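Long-range contact in Slr1951 protein (Synechocystis sp., PDB 3HX1), which is of unknown function but carries an FHA domain, a fold that in its relatives commonly recognises phosphothreonine peptides: residues I96-E101 with R111-R116. Numbering follows the deposited sequence.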
loop_
_atom_site.group_PDB
_atom_site.type_symbol
_atom_site.label_atom_id
_atom_site.label_comp_id
_atom_site.label_asym_id
_atom_site.label_seq_id
_atom_site.Cartn_x
_atom_site.Cartn_y
_atom_site.Cartn_z
ATOM N N ILE A 96 9.671 -1.627 0.230
ATOM C CA ILE A 96 9.326 -0.623 -0.765
ATOM C C ILE A 96 10.427 0.354 -1.145
ATOM O O ILE A 96 10.903 1.140 -0.322
ATOM C CB ILE A 96 8.104 0.177 -0.321
ATOM C CG1 ILE A 96 7.044 -0.775 0.230
ATOM C CG2 ILE A 96 7.540 0.953 -1.501
ATOM C CD1 ILE A 96 5.790 -0.089 0.709
ATOM N N GLN A 97 10.803 0.294 -2.419
ATOM C CA GLN A 97 11.829 1.152 -2.996
ATOM C C GLN A 97 11.149 2.297 -3.752
ATOM O O GLN A 97 10.099 2.106 -4.367
ATOM C CB GLN A 97 12.688 0.346 -3.970
ATOM C CG GLN A 97 13.248 -0.953 -3.404
ATOM C CD GLN A 97 14.148 -0.734 -2.201
ATOM O OE1 GLN A 97 14.966 0.189 -2.182
ATOM N NE2 GLN A 97 14.011 -1.594 -1.195
ATOM N N THR A 98 11.747 3.483 -3.719
ATOM C CA THR A 98 11.164 4.623 -4.414
ATOM C C THR A 98 11.046 4.340 -5.906
ATOM O O THR A 98 12.040 4.066 -6.582
ATOM C CB THR A 98 12.006 5.901 -4.203
ATOM O OG1 THR A 98 11.343 7.017 -4.807
ATOM C CG2 THR A 98 13.380 5.746 -4.821
ATOM N N GLY A 99 9.820 4.399 -6.410
ATOM C CA GLY A 99 9.580 4.152 -7.818
ATOM C C GLY A 99 8.777 2.886 -8.015
ATOM O O GLY A 99 8.400 2.549 -9.136
ATOM N N ASP A 100 8.524 2.171 -6.922
ATOM C CA ASP A 100 7.753 0.930 -6.984
ATOM C C ASP A 100 6.256 1.162 -7.145
ATOM O O ASP A 100 5.697 2.107 -6.588
ATOM C CB ASP A 100 7.968 0.088 -5.722
ATOM C CG ASP A 100 9.309 -0.601 -5.700
ATOM O OD1 ASP A 100 9.820 -0.927 -6.797
ATOM O OD2 ASP A 100 9.837 -0.829 -4.589
ATOM N N GLU A 101 5.614 0.291 -7.913
ATOM C CA GLU A 101 4.177 0.374 -8.118
ATOM C C GLU A 101 3.566 -0.940 -7.665
ATOM O O GLU A 101 3.694 -1.956 -8.350
ATOM C CB GLU A 101 3.834 0.581 -9.587
ATOM C CG GLU A 101 2.333 0.519 -9.841
ATOM C CD GLU A 101 1.987 0.176 -11.278
ATOM O OE1 GLU A 101 2.468 -0.870 -11.771
ATOM O OE2 GLU A 101 1.230 0.948 -11.907
ATOM N N ARG A 111 1.939 3.867 -5.674
ATOM C CA ARG A 111 3.316 4.102 -6.054
ATOM C C ARG A 111 3.979 4.741 -4.857
ATOM O O ARG A 111 3.339 5.482 -4.113
ATOM C CB ARG A 111 3.413 5.048 -7.250
ATOM C CG ARG A 111 3.044 4.421 -8.580
ATOM C CD ARG A 111 3.673 5.188 -9.738
ATOM N NE ARG A 111 5.132 5.231 -9.635
ATOM C CZ ARG A 111 5.833 6.335 -9.387
ATOM N NH1 ARG A 111 5.209 7.494 -9.215
ATOM N NH2 ARG A 111 7.158 6.281 -9.308
ATOM N N TYR A 112 5.256 4.442 -4.664
ATOM C CA TYR A 112 5.999 5.020 -3.556
ATOM C C TYR A 112 7.080 5.940 -4.081
ATOM O O TYR A 112 7.633 5.710 -5.157
ATOM C CB TYR A 112 6.628 3.929 -2.685
ATOM C CG TYR A 112 7.588 4.477 -1.649
ATOM C CD1 TYR A 112 8.953 4.549 -1.916
ATOM C CD2 TYR A 112 7.135 4.935 -0.404
ATOM C CE1 TYR A 112 9.854 5.052 -0.982
ATOM C CE2 TYR A 112 8.035 5.449 0.542
ATOM C CZ TYR A 112 9.397 5.497 0.240
ATOM O OH TYR A 112 10.316 5.951 1.160
ATOM N N GLU A 113 7.370 6.991 -3.324
ATOM C CA GLU A 113 8.398 7.943 -3.723
ATOM C C GLU A 113 9.083 8.560 -2.516
ATOM O O GLU A 113 8.447 8.848 -1.506
ATOM C CB GLU A 113 7.794 9.052 -4.591
ATOM C CG GLU A 113 7.703 8.705 -6.070
ATOM C CD GLU A 113 7.108 9.829 -6.895
ATOM O OE1 GLU A 113 7.523 10.990 -6.705
ATOM O OE2 GLU A 113 6.233 9.552 -7.741
ATOM N N TYR A 114 10.394 8.734 -2.615
ATOM C CA TYR A 114 11.155 9.348 -1.541
ATOM C C TYR A 114 11.537 10.714 -2.078
ATOM O O TYR A 114 12.630 10.917 -2.600
ATOM C CB TYR A 114 12.399 8.523 -1.218
ATOM C CG TYR A 114 13.013 8.896 0.112
ATOM C CD1 TYR A 114 12.201 9.191 1.212
ATOM C CD2 TYR A 114 14.393 8.952 0.278
ATOM C CE1 TYR A 114 12.746 9.537 2.431
ATOM C CE2 TYR A 114 14.949 9.294 1.500
ATOM C CZ TYR A 114 14.119 9.589 2.570
ATOM O OH TYR A 114 14.660 9.974 3.771
ATOM N N ARG A 115 10.593 11.638 -1.951
ATOM C CA ARG A 115 10.718 13.006 -2.442
ATOM C C ARG A 115 11.536 13.931 -1.546
ATOM O O ARG A 115 11.478 13.830 -0.322
ATOM C CB ARG A 115 9.318 13.578 -2.636
ATOM C CG ARG A 115 9.238 14.815 -3.476
ATOM C CD ARG A 115 7.784 15.075 -3.768
ATOM N NE ARG A 115 7.156 13.901 -4.372
ATOM C CZ ARG A 115 5.844 13.701 -4.431
ATOM N NH1 ARG A 115 5.012 14.596 -3.911
ATOM N NH2 ARG A 115 5.363 12.622 -5.030
ATOM N N ARG A 116 12.259 14.855 -2.180
ATOM C CA ARG A 116 13.129 15.805 -1.496
ATOM C C ARG A 116 12.497 17.134 -1.078
ATOM O O ARG A 116 12.533 17.478 0.099
ATOM C CB ARG A 116 14.361 16.066 -2.370
ATOM C CG ARG A 116 15.356 17.058 -1.795
ATOM C CD ARG A 116 16.726 16.936 -2.456
ATOM N NE ARG A 116 17.354 15.645 -2.180
ATOM C CZ ARG A 116 18.668 15.449 -2.109
ATOM N NH1 ARG A 116 19.501 16.466 -2.293
ATOM N NH2 ARG A 116 19.151 14.241 -1.849
#
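Gly99 and Asp100 both face Tyr112 of strand 109-115, as in a G1 beta bulge. Gly99 N donates to Tyr112 O (2.8 Å), from above the carbonyl plane, and Tyr112 N donates in plane to Asp100 O (3.1 Å). A third bond uses a side chain: Thr98 OG1, anti to its own backbone N (chi1 -175°), accepts from Tyr114 N at 2.9 Å, the hydroxyl standing in for a strand carbonyl. The segment 97-100 is a type II turn, and Gly99 takes its positive phi (113°), where a CB would jam against the preceding carbonyl oxygen. Asp100 suits the closing position because OD2 receives Gln97 N (2.6 Å) and also bonds His94.

Apolar packing lies on the buried side. Ile96 CG2 presses on Tyr112 CB (3.3 Å), while Thr98 CA meets the ring's edge at CD1; the hydroxyl of Tyr112 bonds His12.

On the other face, Glu101 and Arg111 form a non-hydrogen-bonded antiparallel pair, touching through their aliphatic carbons. The bent chain of Arg111 brings NH2 to 3.6 Å from Gly99 CA. NH1 makes a salt bridge with Glu113 OE2 (2.7 Å), while OE1 of the same carboxylate pairs with Arg115 NH2. An alanine at Arg111 would probably leave Glu113 without one of its two cationic partners and Gly99 less covered. A type II turn thus leads into a G1 bulge where the chain passes from strand 93-95 of one sheet to strand 101-103 of the other in the FHA beta sandwich.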